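Local atomic coordinates of glycerophosphoryl diester phosphodiesterase (Agrobacterium tumefaciens str. C58, PDB entry 3KS6), a protein that belongs to the glycerophosphoryl diester phosphodiesterase family, built on a TIM-barrel fold, and carries a bound magnesium ion. Residues Met2-Ser7 against Leu31-Phe36; Ala25-Ala30 against Ala93-Ser98; His39-Gly44 against Met67-Val72; Arg103-Pro108 against Ser138-Ala143; Arg154-Leu159 against Ser181-Gly186. All coordinates share one frame; numbering follows the deposited sequence. Where two conformers were deposited one is given.

Interaction 1 (Met2-Ser7 against Leu31-Phe36). With MG (magnesium ion), chain F.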
# COMPACT_ATOMS: atom_id res chain seq x y z
N MSE A 2 2.27 2.64 19.36
CA MSE A 2 2.97 1.71 18.52
C MSE A 2 3.12 2.29 17.10
O MSE A 2 2.33 3.14 16.67
CB MSE A 2 2.30 0.33 18.50
CG MSE A 2 1.17 0.18 17.58
SE MSE A 2 0.53 -1.64 17.45
CE MSE A 2 1.96 -2.49 16.45
N THR A 3 4.16 1.83 16.42
CA THR A 3 4.39 2.10 15.01
C THR A 3 4.26 0.78 14.28
O THR A 3 5.04 -0.13 14.51
CB THR A 3 5.76 2.72 14.78
OG1 THR A 3 5.78 4.00 15.41
CG2 THR A 3 6.05 2.91 13.26
N ARG A 4 3.28 0.71 13.37
CA ARG A 4 2.99 -0.50 12.61
C ARG A 4 3.87 -0.55 11.37
O ARG A 4 4.31 0.50 10.85
CB ARG A 4 1.51 -0.57 12.25
CG ARG A 4 0.58 -0.68 13.45
CD ARG A 4 -0.85 -0.23 13.16
NE ARG A 4 -1.52 -1.08 12.17
CZ ARG A 4 -2.03 -2.28 12.42
NH1 ARG A 4 -1.96 -2.82 13.63
NH2 ARG A 4 -2.62 -2.97 11.45
N ILE A 5 4.17 -1.78 10.94
CA ILE A 5 5.00 -2.06 9.79
C ILE A 5 4.16 -2.71 8.70
O ILE A 5 3.47 -3.72 8.96
CB ILE A 5 6.16 -3.00 10.12
CG1 ILE A 5 7.16 -2.32 11.05
CG2 ILE A 5 6.90 -3.46 8.82
CD1 ILE A 5 8.24 -3.24 11.58
N ALA A 6 4.22 -2.15 7.48
CA ALA A 6 3.56 -2.73 6.32
C ALA A 6 4.59 -3.12 5.27
O ALA A 6 5.42 -2.33 4.91
CB ALA A 6 2.51 -1.76 5.71
N SER A 7 4.52 -4.35 4.77
CA SER A 7 5.47 -4.85 3.79
C SER A 7 5.09 -4.38 2.39
O SER A 7 4.06 -4.79 1.87
CB SER A 7 5.46 -6.37 3.83
OG SER A 7 6.29 -6.97 2.86
N LEU A 31 4.88 -8.74 11.53
CA LEU A 31 4.54 -7.38 11.15
C LEU A 31 3.03 -7.36 11.00
O LEU A 31 2.39 -8.40 11.11
CB LEU A 31 5.31 -6.88 9.91
CG LEU A 31 5.39 -7.78 8.67
CD1 LEU A 31 4.01 -8.15 8.12
CD2 LEU A 31 6.31 -7.16 7.60
N GLU A 32 2.46 -6.20 10.71
CA GLU A 32 1.03 -6.01 10.83
C GLU A 32 0.26 -5.96 9.55
O GLU A 32 -0.89 -6.33 9.55
CB GLU A 32 0.76 -4.74 11.61
CG GLU A 32 1.17 -4.84 13.09
CD GLU A 32 2.65 -4.79 13.27
OE1 GLU A 32 3.23 -3.90 12.62
OE2 GLU A 32 3.24 -5.59 14.06
N GLU A 33 0.89 -5.48 8.47
CA GLU A 33 0.21 -5.37 7.18
C GLU A 33 1.09 -5.72 5.99
O GLU A 33 2.32 -5.66 6.05
CB GLU A 33 -0.32 -3.93 6.97
CG GLU A 33 -1.38 -3.50 7.95
CD GLU A 33 -1.69 -2.00 7.90
OE1 GLU A 33 -1.13 -1.30 7.04
OE2 GLU A 33 -2.45 -1.52 8.76
N VAL A 34 0.43 -6.12 4.92
CA VAL A 34 1.05 -6.27 3.62
C VAL A 34 0.42 -5.22 2.74
O VAL A 34 -0.81 -5.05 2.76
CB VAL A 34 0.89 -7.68 3.03
CG1 VAL A 34 -0.57 -8.02 2.76
CG2 VAL A 34 1.75 -7.84 1.74
N GLU A 35 1.25 -4.45 2.02
CA GLU A 35 0.77 -3.45 1.08
C GLU A 35 0.82 -3.98 -0.35
O GLU A 35 1.78 -4.64 -0.72
CB GLU A 35 1.54 -2.13 1.20
CG GLU A 35 0.85 -0.96 0.43
CD GLU A 35 1.28 -0.80 -1.03
OE1 GLU A 35 2.22 -1.46 -1.48
OE2 GLU A 35 0.65 0.02 -1.75
N PHE A 36 -0.18 -3.65 -1.16
CA PHE A 36 -0.22 -4.04 -2.56
C PHE A 36 -1.18 -3.14 -3.33
O PHE A 36 -2.04 -2.48 -2.73
CB PHE A 36 -0.65 -5.52 -2.68
CG PHE A 36 -2.00 -5.78 -2.08
CD1 PHE A 36 -2.11 -6.00 -0.71
CD2 PHE A 36 -3.15 -5.73 -2.86
CE1 PHE A 36 -3.32 -6.20 -0.13
CE2 PHE A 36 -4.39 -5.94 -2.28
CZ PHE A 36 -4.48 -6.20 -0.91
MG MG F . 1.34 1.02 -3.42
O HOH W 1 -2.15 1.06 10.16
O HOH W 2 2.81 -0.49 -3.72
O HOH W 3 2.29 2.14 -4.90

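Interaction 2 (Ala25-Ala30 against Ala93-Ser98)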
# COMPACT_ATOMS: atom_id res chain seq x y z
N ALA A 25 6.16 -14.97 2.15
CA ALA A 25 7.11 -14.75 3.23
C ALA A 25 6.54 -13.69 4.17
O ALA A 25 6.58 -13.85 5.39
CB ALA A 25 8.50 -14.32 2.68
N THR A 26 5.95 -12.64 3.61
CA THR A 26 5.36 -11.58 4.44
C THR A 26 4.24 -12.09 5.38
O THR A 26 4.16 -11.67 6.54
CB THR A 26 4.81 -10.45 3.55
OG1 THR A 26 5.92 -9.73 2.96
CG2 THR A 26 4.00 -9.47 4.39
N ALA A 27 3.40 -13.00 4.87
CA ALA A 27 2.28 -13.56 5.64
C ALA A 27 2.74 -14.24 6.92
O ALA A 27 1.97 -14.31 7.89
CB ALA A 27 1.49 -14.55 4.80
N ALA A 28 3.98 -14.71 6.92
CA ALA A 28 4.60 -15.40 8.08
C ALA A 28 5.45 -14.52 9.01
O ALA A 28 5.98 -15.01 10.02
CB ALA A 28 5.46 -16.56 7.55
N MSE A 29 5.58 -13.23 8.69
CA MSE A 29 6.42 -12.32 9.50
C MSE A 29 5.68 -11.64 10.63
O MSE A 29 4.46 -11.50 10.58
CB MSE A 29 7.06 -11.24 8.63
CG MSE A 29 8.09 -11.79 7.72
SE MSE A 29 8.83 -10.29 6.65
CE MSE A 29 9.24 -11.39 5.20
N ALA A 30 6.44 -11.21 11.63
CA ALA A 30 5.90 -10.54 12.78
C ALA A 30 5.76 -9.06 12.49
O ALA A 30 6.43 -8.23 13.11
CB ALA A 30 6.82 -10.75 14.00
N ALA A 93 -5.93 -16.06 -0.59
CA ALA A 93 -5.64 -17.44 -0.12
C ALA A 93 -4.38 -17.53 0.71
O ALA A 93 -4.28 -18.34 1.65
CB ALA A 93 -5.55 -18.39 -1.31
N LEU A 94 -3.37 -16.71 0.41
CA LEU A 94 -2.16 -16.73 1.20
C LEU A 94 -2.36 -16.20 2.63
O LEU A 94 -1.54 -16.48 3.51
CB LEU A 94 -1.06 -15.91 0.52
CG LEU A 94 -0.56 -16.41 -0.83
CD1 LEU A 94 0.47 -15.37 -1.36
CD2 LEU A 94 0.06 -17.84 -0.68
N TYR A 95 -3.36 -15.34 2.83
CA TYR A 95 -3.52 -14.60 4.09
C TYR A 95 -4.67 -15.11 4.96
O TYR A 95 -4.92 -14.59 6.05
CB TYR A 95 -3.63 -13.09 3.81
CG TYR A 95 -2.24 -12.51 3.52
CD1 TYR A 95 -1.64 -12.68 2.29
CD2 TYR A 95 -1.52 -11.86 4.50
CE1 TYR A 95 -0.40 -12.21 2.04
CE2 TYR A 95 -0.26 -11.40 4.27
CZ TYR A 95 0.31 -11.56 3.03
OH TYR A 95 1.58 -11.10 2.77
N VAL A 96 -5.33 -16.17 4.50
CA VAL A 96 -6.53 -16.71 5.16
C VAL A 96 -6.26 -16.98 6.64
O VAL A 96 -7.08 -16.58 7.49
CB VAL A 96 -7.07 -18.00 4.46
CG1 VAL A 96 -6.15 -19.18 4.68
CG2 VAL A 96 -8.46 -18.34 4.96
N ASP A 97 -5.12 -17.61 6.93
CA ASP A 97 -4.73 -17.99 8.28
C ASP A 97 -3.63 -17.14 8.88
O ASP A 97 -3.11 -17.48 9.92
CB ASP A 97 -4.23 -19.43 8.27
CG ASP A 97 -5.31 -20.42 7.93
OD1 ASP A 97 -6.49 -20.19 8.31
OD2 ASP A 97 -4.98 -21.44 7.28
N SER A 98 -3.24 -16.04 8.23
CA SER A 98 -2.19 -15.19 8.75
C SER A 98 -2.77 -14.13 9.66
O SER A 98 -3.94 -13.72 9.50
CB SER A 98 -1.53 -14.49 7.55
OG SER A 98 -0.62 -13.51 8.02

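Interaction 3 (His39-Gly44 against Met67-Val72)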
# COMPACT_ATOMS: atom_id res chain seq x y z
N HIS A 39 -5.05 -3.81 -10.25
CA HIS A 39 -5.52 -3.33 -11.56
C HIS A 39 -6.51 -4.31 -12.19
O HIS A 39 -6.41 -5.53 -11.97
CB HIS A 39 -4.33 -3.16 -12.51
CG HIS A 39 -3.34 -2.14 -12.07
ND1 HIS A 39 -3.46 -0.80 -12.39
CD2 HIS A 39 -2.26 -2.24 -11.26
CE1 HIS A 39 -2.46 -0.14 -11.82
NE2 HIS A 39 -1.73 -0.99 -11.13
N PRO A 40 -7.48 -3.80 -12.94
CA PRO A 40 -8.39 -4.69 -13.64
C PRO A 40 -7.80 -5.20 -14.94
O PRO A 40 -7.00 -4.49 -15.53
CB PRO A 40 -9.58 -3.79 -13.93
CG PRO A 40 -8.98 -2.43 -14.09
CD PRO A 40 -7.81 -2.39 -13.18
N THR A 41 -8.18 -6.41 -15.36
CA THR A 41 -7.86 -6.91 -16.70
C THR A 41 -9.02 -6.60 -17.65
O THR A 41 -10.06 -6.08 -17.23
CB THR A 41 -7.62 -8.41 -16.71
OG1 THR A 41 -8.86 -9.07 -16.40
CG2 THR A 41 -6.49 -8.78 -15.70
N ALA A 42 -8.83 -6.87 -18.94
CA ALA A 42 -9.89 -6.59 -19.93
C ALA A 42 -11.11 -7.49 -19.72
O ALA A 42 -12.24 -7.05 -19.97
CB ALA A 42 -9.35 -6.72 -21.39
N ASP A 43 -10.88 -8.69 -19.21
CA ASP A 43 -11.93 -9.70 -19.03
C ASP A 43 -12.46 -9.79 -17.60
O ASP A 43 -13.01 -10.82 -17.20
CB ASP A 43 -11.47 -11.09 -19.56
CG ASP A 43 -10.24 -11.65 -18.85
OD1 ASP A 43 -9.46 -10.88 -18.25
OD2 ASP A 43 -10.03 -12.89 -18.91
N GLY A 44 -12.26 -8.73 -16.82
CA GLY A 44 -12.94 -8.58 -15.53
C GLY A 44 -12.30 -9.22 -14.33
O GLY A 44 -12.99 -9.46 -13.34
N MSE A 67 -5.59 -6.25 -21.45
CA MSE A 67 -5.17 -7.64 -21.61
C MSE A 67 -6.09 -8.57 -20.85
O MSE A 67 -6.63 -8.19 -19.82
CB MSE A 67 -3.76 -7.82 -20.99
CG MSE A 67 -2.67 -7.05 -21.69
SE MSE A 67 -0.98 -7.23 -20.66
CE MSE A 67 -0.08 -6.17 -21.59
N THR A 68 -6.22 -9.82 -21.31
CA THR A 68 -6.93 -10.82 -20.57
C THR A 68 -6.06 -11.30 -19.42
O THR A 68 -4.83 -11.15 -19.46
CB THR A 68 -7.26 -12.06 -21.43
OG1 THR A 68 -6.03 -12.65 -21.89
CG2 THR A 68 -8.14 -11.67 -22.60
N LEU A 69 -6.68 -11.89 -18.41
CA LEU A 69 -5.93 -12.50 -17.33
C LEU A 69 -4.96 -13.55 -17.86
O LEU A 69 -3.84 -13.62 -17.39
CB LEU A 69 -6.86 -13.14 -16.29
CG LEU A 69 -6.17 -13.82 -15.10
CD1 LEU A 69 -5.29 -12.78 -14.33
CD2 LEU A 69 -7.22 -14.48 -14.18
N ALA A 70 -5.37 -14.38 -18.84
CA ALA A 70 -4.46 -15.42 -19.36
C ALA A 70 -3.17 -14.81 -19.94
O ALA A 70 -2.09 -15.34 -19.76
CB ALA A 70 -5.17 -16.27 -20.40
N LYS A 71 -3.29 -13.68 -20.62
CA LYS A 71 -2.13 -13.04 -21.20
C LYS A 71 -1.23 -12.52 -20.06
O LYS A 71 -0.03 -12.79 -20.03
CB LYS A 71 -2.55 -11.92 -22.17
CG LYS A 71 -1.39 -11.10 -22.73
CD LYS A 71 -0.34 -11.94 -23.43
N VAL A 72 -1.84 -11.86 -19.08
CA VAL A 72 -1.08 -11.37 -17.91
C VAL A 72 -0.33 -12.51 -17.24
O VAL A 72 0.84 -12.38 -16.86
CB VAL A 72 -2.01 -10.66 -16.88
CG1 VAL A 72 -1.25 -10.37 -15.56
CG2 VAL A 72 -2.58 -9.40 -17.46
O HOH W 4 -8.27 -14.98 -19.35

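Interaction 4 (Arg103-Pro108 against Ser138-Ala143). With MG (magnesium ion), chain F.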
# COMPACT_ATOMS: atom_id res chain seq x y z
N ARG A 103 -3.32 -3.74 3.30
CA ARG A 103 -3.31 -2.32 2.98
C ARG A 103 -3.38 -2.30 1.42
O ARG A 103 -2.40 -2.58 0.72
CB ARG A 103 -2.06 -1.62 3.54
CG ARG A 103 -1.87 -0.15 3.09
CD ARG A 103 -0.55 0.32 3.55
NE ARG A 103 -0.09 1.58 2.98
CZ ARG A 103 0.22 2.67 3.68
NH1 ARG A 103 0.18 2.70 5.02
NH2 ARG A 103 0.69 3.71 3.02
N CYS A 104 -4.56 -2.02 0.92
CA CYS A 104 -4.87 -2.12 -0.49
C CYS A 104 -4.83 -0.75 -1.17
O CYS A 104 -5.61 0.11 -0.80
CB CYS A 104 -6.28 -2.73 -0.62
SG CYS A 104 -6.89 -2.86 -2.30
N GLU A 105 -4.00 -0.57 -2.19
CA GLU A 105 -3.94 0.73 -2.89
C GLU A 105 -4.70 0.69 -4.19
O GLU A 105 -4.50 -0.22 -4.99
CB GLU A 105 -2.49 1.18 -3.15
CG GLU A 105 -2.43 2.64 -3.60
CD GLU A 105 -1.02 3.12 -3.90
OE1 GLU A 105 -0.03 2.52 -3.40
OE2 GLU A 105 -0.92 4.09 -4.71
N ILE A 106 -5.55 1.68 -4.38
CA ILE A 106 -6.34 1.88 -5.61
C ILE A 106 -5.57 2.85 -6.51
O ILE A 106 -5.40 4.05 -6.18
CB ILE A 106 -7.70 2.50 -5.27
CG1 ILE A 106 -8.46 1.62 -4.29
CG2 ILE A 106 -8.56 2.70 -6.55
CD1 ILE A 106 -8.69 0.18 -4.84
N LYS A 107 -5.08 2.30 -7.62
CA LYS A 107 -4.27 3.00 -8.62
C LYS A 107 -5.12 3.35 -9.84
O LYS A 107 -6.09 2.64 -10.17
CB LYS A 107 -3.13 2.08 -9.11
CG LYS A 107 -2.03 1.76 -8.10
CD LYS A 107 -0.99 2.88 -8.01
CE LYS A 107 0.31 2.62 -8.81
NZ LYS A 107 0.22 2.62 -10.30
N PRO A 108 -4.76 4.44 -10.55
CA PRO A 108 -5.40 4.73 -11.83
C PRO A 108 -4.72 3.99 -12.97
O PRO A 108 -3.73 3.28 -12.77
CB PRO A 108 -5.16 6.24 -11.97
CG PRO A 108 -3.74 6.41 -11.36
CD PRO A 108 -3.79 5.49 -10.16
N SER A 138 -6.05 2.63 0.52
CA SER A 138 -5.22 3.82 0.35
C SER A 138 -5.27 4.24 -1.13
O SER A 138 -5.60 3.43 -1.97
CB SER A 138 -3.77 3.51 0.69
OG SER A 138 -3.22 2.54 -0.18
N SER A 139 -4.99 5.52 -1.41
CA SER A 139 -4.88 5.98 -2.79
C SER A 139 -4.23 7.32 -2.78
O SER A 139 -4.39 8.06 -1.80
CB SER A 139 -6.26 6.17 -3.41
OG SER A 139 -6.16 6.45 -4.78
N PHE A 140 -3.51 7.66 -3.87
CA PHE A 140 -3.05 9.04 -4.05
C PHE A 140 -4.17 9.94 -4.60
O PHE A 140 -4.05 11.16 -4.55
CB PHE A 140 -1.90 9.11 -5.04
CG PHE A 140 -0.58 8.69 -4.47
CD1 PHE A 140 -0.18 7.35 -4.48
CD2 PHE A 140 0.27 9.62 -3.90
CE1 PHE A 140 1.04 6.97 -3.97
CE2 PHE A 140 1.50 9.21 -3.37
CZ PHE A 140 1.87 7.90 -3.43
N LEU A 141 -5.23 9.33 -5.16
CA LEU A 141 -6.28 10.05 -5.87
C LEU A 141 -7.49 10.33 -5.00
O LEU A 141 -8.15 9.42 -4.49
CB LEU A 141 -6.72 9.32 -7.13
CG LEU A 141 -5.91 9.53 -8.42
CD1 LEU A 141 -4.50 9.09 -8.23
CD2 LEU A 141 -6.51 8.80 -9.63
N LEU A 142 -7.80 11.60 -4.83
CA LEU A 142 -8.98 12.01 -4.08
C LEU A 142 -10.27 11.51 -4.71
O LEU A 142 -11.23 11.22 -3.99
CB LEU A 142 -9.06 13.53 -3.93
CG LEU A 142 -8.15 14.16 -2.91
CD1 LEU A 142 -8.45 15.69 -2.91
CD2 LEU A 142 -8.35 13.55 -1.52
N ALA A 143 -10.33 11.40 -6.03
CA ALA A 143 -11.53 10.85 -6.66
C ALA A 143 -11.79 9.46 -6.13
O ALA A 143 -12.93 9.09 -5.88
CB ALA A 143 -11.36 10.76 -8.23
MG MG F . 1.34 1.02 -3.42
O HOH W 5 -0.55 1.97 0.07
O HOH W 6 -2.95 5.53 -5.71
O HOH W 2 2.81 -0.49 -3.72
O HOH W 3 2.29 2.14 -4.90

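Interaction 5 (Arg154-Leu159 against Ser181-Gly186)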
# COMPACT_ATOMS: atom_id res chain seq x y z
N ARG A 154 -14.68 0.61 5.76
CA ARG A 154 -13.30 0.27 6.11
C ARG A 154 -12.42 1.51 6.21
O ARG A 154 -12.71 2.52 5.60
CB ARG A 154 -12.69 -0.73 5.12
CG ARG A 154 -13.41 -2.12 5.06
CD ARG A 154 -13.45 -2.77 6.45
NE ARG A 154 -12.10 -2.88 6.99
CZ ARG A 154 -11.79 -3.04 8.28
NH1 ARG A 154 -12.72 -3.12 9.22
NH2 ARG A 154 -10.53 -3.10 8.64
N PRO A 155 -11.33 1.44 7.00
CA PRO A 155 -10.48 2.61 7.10
C PRO A 155 -9.86 2.97 5.77
O PRO A 155 -9.55 2.09 4.99
CB PRO A 155 -9.40 2.16 8.07
CG PRO A 155 -10.00 1.00 8.83
CD PRO A 155 -10.83 0.33 7.81
N ARG A 156 -9.69 4.29 5.55
CA ARG A 156 -9.08 4.86 4.36
C ARG A 156 -7.92 5.78 4.76
O ARG A 156 -8.00 6.45 5.81
CB ARG A 156 -10.09 5.70 3.58
CG ARG A 156 -11.27 4.94 2.98
CD ARG A 156 -12.51 5.85 2.75
NE ARG A 156 -13.19 6.24 4.01
CZ ARG A 156 -13.24 7.48 4.51
NH1 ARG A 156 -12.74 8.51 3.86
NH2 ARG A 156 -13.85 7.70 5.67
N LEU A 157 -6.89 5.84 3.92
CA LEU A 157 -5.82 6.81 4.10
C LEU A 157 -5.42 7.40 2.74
O LEU A 157 -5.29 6.66 1.76
CB LEU A 157 -4.62 6.26 4.86
CG LEU A 157 -3.63 5.35 4.16
CD1 LEU A 157 -2.51 6.13 3.54
CD2 LEU A 157 -3.04 4.30 5.09
N TRP A 158 -5.20 8.71 2.75
CA TRP A 158 -4.81 9.47 1.57
C TRP A 158 -3.31 9.57 1.51
O TRP A 158 -2.64 10.05 2.44
CB TRP A 158 -5.46 10.84 1.59
CG TRP A 158 -5.17 11.66 0.35
CD1 TRP A 158 -4.97 11.21 -0.90
CD2 TRP A 158 -5.05 13.08 0.30
NE1 TRP A 158 -4.71 12.26 -1.75
CE2 TRP A 158 -4.74 13.43 -1.02
CE3 TRP A 158 -5.18 14.10 1.26
CZ2 TRP A 158 -4.58 14.76 -1.43
CZ3 TRP A 158 -5.01 15.39 0.86
CH2 TRP A 158 -4.72 15.72 -0.47
N LEU A 159 -2.77 9.07 0.42
CA LEU A 159 -1.34 9.15 0.12
C LEU A 159 -1.07 10.47 -0.53
O LEU A 159 -1.63 10.79 -1.61
CB LEU A 159 -0.95 8.02 -0.83
CG LEU A 159 -1.14 6.60 -0.25
CD1 LEU A 159 -1.07 5.53 -1.36
CD2 LEU A 159 -0.08 6.39 0.81
N SER A 181 -13.51 14.17 4.43
CA SER A 181 -13.74 13.17 5.49
C SER A 181 -12.69 12.08 5.52
O SER A 181 -13.01 10.91 5.76
CB SER A 181 -15.14 12.53 5.39
OG SER A 181 -16.14 13.51 5.46
N ILE A 182 -11.43 12.47 5.32
CA ILE A 182 -10.27 11.58 5.38
C ILE A 182 -9.67 11.79 6.78
O ILE A 182 -9.46 12.93 7.19
CB ILE A 182 -9.24 11.89 4.22
CG1 ILE A 182 -9.91 11.60 2.84
CG2 ILE A 182 -7.96 11.09 4.35
CD1 ILE A 182 -9.22 12.23 1.67
N HIS A 183 -9.37 10.69 7.46
CA HIS A 183 -8.90 10.73 8.84
C HIS A 183 -7.44 10.36 9.01
O HIS A 183 -6.95 10.40 10.13
CB HIS A 183 -9.76 9.80 9.69
CG HIS A 183 -11.21 10.07 9.54
ND1 HIS A 183 -11.77 11.27 9.90
CD2 HIS A 183 -12.22 9.32 9.03
CE1 HIS A 183 -13.06 11.25 9.64
NE2 HIS A 183 -13.36 10.08 9.09
N GLU A 184 -6.75 10.06 7.90
CA GLU A 184 -5.36 9.68 7.94
C GLU A 184 -4.69 10.02 6.61
O GLU A 184 -5.31 9.83 5.56
CB GLU A 184 -5.24 8.17 8.16
CG GLU A 184 -3.82 7.67 8.23
CD GLU A 184 -3.65 6.21 8.63
OE1 GLU A 184 -4.62 5.56 9.09
OE2 GLU A 184 -2.52 5.71 8.48
N ILE A 185 -3.47 10.56 6.67
CA ILE A 185 -2.65 10.75 5.47
C ILE A 185 -1.37 9.95 5.61
O ILE A 185 -0.93 9.63 6.73
CB ILE A 185 -2.32 12.25 5.14
CG1 ILE A 185 -1.36 12.85 6.17
CG2 ILE A 185 -3.61 13.05 5.07
CD1 ILE A 185 -0.90 14.29 5.89
N GLY A 186 -0.75 9.64 4.47
CA GLY A 186 0.57 9.02 4.45
C GLY A 186 1.45 9.88 3.57
O GLY A 186 1.05 10.20 2.46
O HOH W 7 -9.98 8.17 6.30
O HOH W 8 -7.09 5.08 8.22
O HOH W 9 -15.84 9.47 7.34

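Interaction 1 (Met2-Ser7 against Leu31-Phe36)
Two neighbouring parallel strands of the TIM barrel meet here, R4-S7 against E33-F36, with A6 bridged to E33 and S7 to V34. The backbone pairing is read from S7 N bonded to E33 O, E35 N to S7 O at 2.8 Å, and I5 O, which is gripped by the amides of both E32 and E33. Just before the strand proper, a side chain continues the pairing: E32 OE1 accepts from I5 N at 2.9 Å, nearly in line with its own C-O bond, the N-H...O angle being 171°. The turn about CB-CG of E32 (chi2 74°) brings CD back toward the 2-7 segment for this bond, and R241 forms a salt bridge with the same oxygen. Beside it, R4 NH2 makes a salt bridge of 3.1 Å to E33 OE2; the oxygen lies in the guanidinium plane, whereas the nitrogen arrives on the anti side of the carboxylate. E32 CB sits 3.7 Å above one guanidinium face, towards its rim, and a water links R4 NE to E33 OE2. One residue past V34 the strand reaches the metal site, which D37 and E105 share: E35 OE2 binds the magnesium ion at 2.1 Å.

Interaction 2 (Ala25-Ala30 against Ala93-Ser98)
A27, in the last turn of helix 20-27, packs on Y95, from the last part of helix 88-95, so that two helices of the TIM-barrel shell are joined. The tight part is a CH-pi contact: A27 CB lies 3.8 Å from the Y95 ring centroid, only 20° off the ring normal, and its nearest ring atom is CE2 at 3.6 Å. Placing Y95 CG beside its own backbone N (chi1 -78°) starts the ring on its way to this methyl. T26 CG2 comes near the ring plane instead, at the hydroxyl edge, 3.3 Å from Y95 OH. That hydroxyl has a weak bond to F23 O, and V34 of the adjacent strand also packs against the Y95 side chain, which is buried. T26 OG1 turns to another partner, S7 OG. Towards the solvent the contact thins: the L94 side chain comes no nearer to the 25-30 segment than 5.2 Å, and L94 and S98 remain partly exposed. One bond still closes this looser side. The type I turn Y95-S98 brings S98 round to A27, and S98 OG, which also bonds to V100 N, donates to A27 O at 2.7 Å, in the carbonyl plane and on a lone pair.

Interaction 3 (His39-Gly44 against Met67-Val72)
The type I turn T41-G44, which follows strand 33-40 of the TIM barrel, sits against the N-terminus of helix 69-74, with A42 and D43 meeting M67, T68 and L69. Backbone bonding across the contact consists of A42 N to M67 O, short at 2.7 Å and nearly straight at 169°, with the donor above the carbonyl plane; T41 CB also comes within 3.3 Å of M67 O, a close carbon-oxygen approach. Side-chain bonding centres on D43. Its OD1 accepts L69 N at 3.0 Å, on the syn side, and T41 OG1 at 2.7 Å; the two donors reach it from opposite faces of the carboxylate plane, which should limit how far the group can turn. A carboxylate at the amide end of a helix would also be expected to interact well with the helix dipole. T68 occupies the N-cap position and its own OG1 accepts from K71 N, so the first turn receives help from both segments. Apolar contact is thin by comparison: T41 CG2 is 4.3 Å from V72 CG2, with V47 of strand 46-48 touching T41, L69 and V72. The water-mediated part lies at the other carboxylate oxygen, where one water donates to D43 OD2 at 2.8 Å and accepts from A70 N at 3.0 Å.

Interaction 4 (Arg103-Pro108 against Ser138-Ala143)
S139 OG works in both directions at once: it donates to I106 O at 2.9 Å, in the carbonyl plane, and accepts from L141 N at 3.1 Å, the bond that defines an ST turn. The serine thereby ties strand 101-106 to the turn leading into helix 142-151, beyond the second strand of a TIM-barrel beta-alpha-beta unit. The parallel pairing itself rests on S138 N to C104 O and I106 N to S138 O, flanking the bridge between E105 and S138. E105 CG stands anti to the backbone N (chi1 -168°) and the chain runs on extended, ending in a carboxylate that divides its work. OE1 binds the magnesium ion at 2.0 Å, together with E35 and D37. OE2 lies in the plane of the F140 ring, at its edge, 3.4 Å from CD1. A water links this carboxylate to both segments, accepting from F140 N and donating to I106 O and, at 2.7 Å, to E105 OE2.

Interaction 5 (Arg154-Leu159 against Ser181-Gly186)
W158 and G186 share the shortest polar contact between strands 156-160 and 184-188, a parallel pair closing a beta-alpha-beta unit of the TIM barrel: G186 N donates to W158 O at 2.8 Å. W158 N in turn donates to E184 O at 3.0 Å, and the strands' short axes diverge by 38°. At the start of strand 156-160, R156 reaches back to the loop before strand 184-188. Its NH1 bonds to S181 O at 3.1 Å, the oxygen lying in the guanidinium plane but the nitrogen standing well above the carbonyl plane; NH2 adds a weak bond to the same atom. S181, with positive phi, is the C-prime residue of a Schellman motif ending helix 162-179, so the guanidinium bonds to the carbonyl of a residue that closes the helix. Two waters on R156 O lead on to H183 N and E184 OE1, the latter carboxylate also pairing with K227. E184 N is buried with no partner in the model. The indole NE1 of W158 bonds to F140 O. Packing follows on two sides of the sheet. On one, the L157 side chain crosses that of E184, with L157 CB 3.7 Å from E184 CG. On the other, I182 CG2 touches W158 CB at 3.7 Å.

Interactions 1, 4 and 5 all lie in the curled sheet of the barrel. Strand 33-40 of interaction 1 pairs with strand 101-106 of interaction 4, and strand 135-139 of interaction 4 with strand 156-160 of interaction 5. The centres of interactions 4 and 5 are about 10 Å apart, those of interactions 1 and 4 about 17 Å. The magnesium site is built on two neighbouring strands, 33-40 (E35 and D37) and 101-106 (E105). Interaction 2 joins helices outside the sheet and touches interaction 1 through S7 and T26, their segments alternating along the chain. Interaction 3, nested within the loop interaction 2 closes, lies at the far end of strand 33-40. The centres of interactions 1 and 3 are about 28 Å apart.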